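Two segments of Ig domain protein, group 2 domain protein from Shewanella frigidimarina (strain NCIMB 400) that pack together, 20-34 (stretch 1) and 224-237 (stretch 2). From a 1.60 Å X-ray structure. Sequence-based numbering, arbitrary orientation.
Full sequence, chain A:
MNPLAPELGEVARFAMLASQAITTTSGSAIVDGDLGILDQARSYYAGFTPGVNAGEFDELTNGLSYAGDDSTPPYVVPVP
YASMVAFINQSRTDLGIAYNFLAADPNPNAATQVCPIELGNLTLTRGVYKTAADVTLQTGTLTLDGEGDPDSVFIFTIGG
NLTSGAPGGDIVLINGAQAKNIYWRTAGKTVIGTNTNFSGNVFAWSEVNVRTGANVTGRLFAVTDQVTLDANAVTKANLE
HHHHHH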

# COMPACT_ATOMS: atom_id res chain seq x y z
N GLN A 20 -5.92 12.02 3.92
CA GLN A 20 -5.66 13.23 4.70
C GLN A 20 -4.24 13.76 4.57
O GLN A 20 -4.04 14.97 4.43
CB GLN A 20 -5.94 12.98 6.19
CG GLN A 20 -7.41 12.73 6.51
CD GLN A 20 -8.27 13.91 6.16
OE1 GLN A 20 -8.12 14.99 6.73
NE2 GLN A 20 -9.20 13.70 5.22
N ALA A 21 -3.24 12.89 4.61
CA ALA A 21 -1.86 13.36 4.66
C ALA A 21 -0.91 12.23 4.31
O ALA A 21 -1.20 11.05 4.53
CB ALA A 21 -1.50 13.92 6.04
N ILE A 22 0.24 12.61 3.75
CA ILE A 22 1.39 11.72 3.61
C ILE A 22 2.57 12.46 4.20
O ILE A 22 2.84 13.61 3.82
CB ILE A 22 1.67 11.33 2.15
CG1 ILE A 22 0.50 10.50 1.60
CG2 ILE A 22 2.97 10.53 2.07
CD1 ILE A 22 0.56 10.28 0.10
N THR A 23 3.25 11.84 5.16
CA THR A 23 4.35 12.49 5.85
C THR A 23 5.56 11.57 5.89
O THR A 23 5.44 10.34 5.82
CB THR A 23 3.98 12.89 7.28
OG1 THR A 23 3.94 11.74 8.12
CG2 THR A 23 2.63 13.61 7.32
N THR A 24 6.74 12.19 6.04
CA THR A 24 7.98 11.45 6.19
C THR A 24 8.94 12.22 7.08
O THR A 24 8.95 13.46 7.10
CB THR A 24 8.67 11.15 4.84
OG1 THR A 24 9.81 10.32 5.07
CG2 THR A 24 9.16 12.44 4.18
N THR A 25 9.73 11.47 7.82
CA THR A 25 10.96 12.00 8.38
C THR A 25 12.03 12.01 7.29
O THR A 25 11.81 11.55 6.16
CB THR A 25 11.41 11.15 9.56
OG1 THR A 25 11.78 9.86 9.06
CG2 THR A 25 10.28 10.97 10.56
N SER A 26 13.19 12.56 7.61
CA SER A 26 14.24 12.59 6.61
C SER A 26 14.74 11.17 6.33
O SER A 26 14.56 10.26 7.14
CB SER A 26 15.39 13.49 7.08
OG SER A 26 16.02 12.93 8.21
N GLY A 27 15.34 10.98 5.16
CA GLY A 27 15.99 9.73 4.84
C GLY A 27 15.16 8.73 4.06
O GLY A 27 15.59 7.57 3.91
N SER A 28 14.00 9.13 3.54
CA SER A 28 13.14 8.25 2.77
C SER A 28 13.49 8.33 1.29
O SER A 28 14.03 9.33 0.80
CB SER A 28 11.66 8.61 2.97
OG SER A 28 11.19 8.25 4.26
N ALA A 29 13.17 7.26 0.57
CA ALA A 29 13.40 7.18 -0.87
C ALA A 29 12.26 6.39 -1.49
O ALA A 29 12.17 5.18 -1.28
CB ALA A 29 14.74 6.50 -1.18
N ILE A 30 11.41 7.06 -2.27
CA ILE A 30 10.26 6.43 -2.92
C ILE A 30 10.52 6.37 -4.42
O ILE A 30 11.05 7.33 -5.00
CB ILE A 30 8.95 7.18 -2.61
CG1 ILE A 30 8.79 7.35 -1.09
CG2 ILE A 30 7.74 6.45 -3.18
CD1 ILE A 30 8.57 8.77 -0.66
N VAL A 31 10.17 5.24 -5.05
CA VAL A 31 10.55 4.95 -6.43
C VAL A 31 9.38 4.34 -7.20
O VAL A 31 8.64 3.50 -6.66
CB VAL A 31 11.76 3.99 -6.48
CG1 VAL A 31 12.15 3.70 -7.91
CG2 VAL A 31 12.94 4.55 -5.70
N ASP A 32 9.21 4.78 -8.45
CA ASP A 32 8.40 4.12 -9.48
C ASP A 32 6.90 4.25 -9.25
O ASP A 32 6.12 3.51 -9.87
CB ASP A 32 8.76 2.63 -9.62
CG ASP A 32 10.13 2.42 -10.27
OD1 ASP A 32 10.62 3.34 -10.95
OD2 ASP A 32 10.70 1.32 -10.11
N GLY A 33 6.46 5.16 -8.38
CA GLY A 33 5.04 5.39 -8.20
C GLY A 33 4.79 6.83 -7.83
O GLY A 33 5.70 7.56 -7.42
N ASP A 34 3.53 7.23 -7.95
CA ASP A 34 3.08 8.58 -7.62
C ASP A 34 2.66 8.68 -6.15
O ASP A 34 2.43 7.68 -5.47
CB ASP A 34 1.89 8.97 -8.51
CG ASP A 34 2.28 9.10 -9.96
OD1 ASP A 34 3.43 9.50 -10.24
OD2 ASP A 34 1.45 8.80 -10.83
N THR A 224 -8.99 6.53 4.78
CA THR A 224 -9.62 7.65 5.46
C THR A 224 -8.66 8.54 6.24
O THR A 224 -9.09 9.61 6.69
CB THR A 224 -10.73 7.19 6.42
OG1 THR A 224 -10.16 6.47 7.52
CG2 THR A 224 -11.74 6.32 5.70
N ASP A 225 -7.40 8.16 6.41
CA ASP A 225 -6.50 9.04 7.14
C ASP A 225 -5.18 9.21 6.40
O ASP A 225 -5.15 9.82 5.33
CB ASP A 225 -6.28 8.55 8.57
CG ASP A 225 -5.65 9.61 9.46
OD1 ASP A 225 -5.60 10.79 9.05
OD2 ASP A 225 -5.18 9.25 10.56
N GLN A 226 -4.08 8.66 6.93
CA GLN A 226 -2.76 9.12 6.52
C GLN A 226 -1.80 7.96 6.30
O GLN A 226 -1.94 6.88 6.88
CB GLN A 226 -2.16 10.07 7.57
CG GLN A 226 -1.90 9.40 8.91
CD GLN A 226 -1.32 10.34 9.94
OE1 GLN A 226 -0.98 11.48 9.62
NE2 GLN A 226 -1.21 9.87 11.18
N VAL A 227 -0.78 8.22 5.50
CA VAL A 227 0.38 7.34 5.40
C VAL A 227 1.57 8.08 5.98
O VAL A 227 1.88 9.19 5.54
CB VAL A 227 0.67 6.92 3.95
CG1 VAL A 227 1.91 6.04 3.91
CG2 VAL A 227 -0.52 6.19 3.32
N THR A 228 2.24 7.49 6.96
CA THR A 228 3.42 8.11 7.54
C THR A 228 4.63 7.21 7.31
O THR A 228 4.54 5.99 7.46
CB THR A 228 3.26 8.40 9.05
OG1 THR A 228 3.27 7.17 9.80
CG2 THR A 228 1.97 9.16 9.29
N LEU A 229 5.74 7.83 6.93
CA LEU A 229 7.03 7.19 6.73
C LEU A 229 8.04 7.70 7.74
O LEU A 229 8.00 8.85 8.16
CB LEU A 229 7.59 7.45 5.33
CG LEU A 229 6.75 7.11 4.11
CD1 LEU A 229 7.63 7.28 2.89
CD2 LEU A 229 6.24 5.67 4.24
N ASP A 230 8.97 6.82 8.10
CA ASP A 230 10.13 7.17 8.92
C ASP A 230 11.34 6.55 8.22
O ASP A 230 11.66 5.38 8.43
CB ASP A 230 9.94 6.67 10.35
CG ASP A 230 11.08 7.08 11.27
OD1 ASP A 230 12.04 7.74 10.81
OD2 ASP A 230 11.00 6.74 12.47
N ALA A 231 11.99 7.34 7.36
CA ALA A 231 13.23 6.93 6.69
C ALA A 231 13.09 5.57 5.99
O ALA A 231 13.82 4.62 6.27
CB ALA A 231 14.40 6.90 7.69
N ASN A 232 12.14 5.50 5.06
CA ASN A 232 11.82 4.24 4.41
C ASN A 232 12.18 4.27 2.93
O ASN A 232 12.07 5.29 2.27
CB ASN A 232 10.33 3.92 4.52
CG ASN A 232 9.85 3.93 5.94
OD1 ASN A 232 8.96 4.70 6.30
ND2 ASN A 232 10.44 3.08 6.77
N ALA A 233 12.60 3.11 2.43
CA ALA A 233 12.70 2.88 1.00
C ALA A 233 11.40 2.23 0.54
O ALA A 233 11.09 1.11 0.94
CB ALA A 233 13.89 2.00 0.67
N VAL A 234 10.66 2.92 -0.32
CA VAL A 234 9.38 2.43 -0.82
C VAL A 234 9.48 2.32 -2.33
O VAL A 234 9.74 3.31 -3.02
CB VAL A 234 8.23 3.36 -0.42
CG1 VAL A 234 6.91 2.84 -0.97
CG2 VAL A 234 8.18 3.51 1.10
N THR A 235 9.26 1.12 -2.86
CA THR A 235 9.27 0.89 -4.29
C THR A 235 7.91 0.37 -4.72
O THR A 235 7.42 -0.61 -4.15
CB THR A 235 10.36 -0.10 -4.68
OG1 THR A 235 11.64 0.40 -4.24
CG2 THR A 235 10.36 -0.31 -6.19
N LYS A 236 7.30 1.03 -5.69
CA LYS A 236 6.00 0.57 -6.16
C LYS A 236 6.16 -0.75 -6.91
O LYS A 236 7.07 -0.91 -7.72
CB LYS A 236 5.33 1.60 -7.08
CG LYS A 236 3.91 1.19 -7.47
CD LYS A 236 3.28 2.16 -8.45
CE LYS A 236 3.10 1.53 -9.81
NZ LYS A 236 4.40 1.22 -10.44
N ALA A 237 5.26 -1.69 -6.62
CA ALA A 237 5.27 -2.96 -7.34
C ALA A 237 4.94 -2.73 -8.81
O ALA A 237 4.08 -1.91 -9.15
CB ALA A 237 4.28 -3.93 -6.70
O HOH W 1 6.20 10.78 9.15
O HOH W 2 13.06 2.93 -2.84
O HOH W 3 9.13 -0.92 -9.55

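Two parallel ladders, separated by a turn in each stretch, join these segments. The strand through Ile-22 and Thr-23 runs beside the one through Val-227 and Thr-228, and strand 29-31 beside 233-236, each pair within 6° of parallel with axes under 5 Å apart. Parallel bonding makes alternate residues clasp two neighbors: Thr-23 N donates to Val-227 O (3.0 Å) and Thr-23 O accepts from Leu-229 N (2.8 Å), while Ala-29 and Val-31 do the same farther along.

Side chains in register share a face. Ile-22, Ile-30, Val-227, Leu-229 and Val-234 form the greasy one. Leu-229, with the largest covered area, bridges the turn: its CD1 lies 4.0 Å from Ile-30 CD1, and its CB rests 3.6 Å from Thr-24 OG1. Ile-30 CG1 also packs 4.1 Å from Val-234 CB.

Between the ladders, polar groups fill the gap. Ser-28 OG accepts from Asn-232 N (3.0 Å) and donates to Thr-24 OG1 (2.6 Å), and Thr-25 OG1 donates to Asp-230 OD1 (2.8 Å). Gly-27 suits this tight turn: a CB there would press on Ala-231 CB and jam against the preceding carbonyl.

At the far end, absence makes the hollow. Lys-236 CD lies 3.7 Å from Gly-33 CA, where a CB would clash, and its NZ donates to Asp-32 O (2.9 Å).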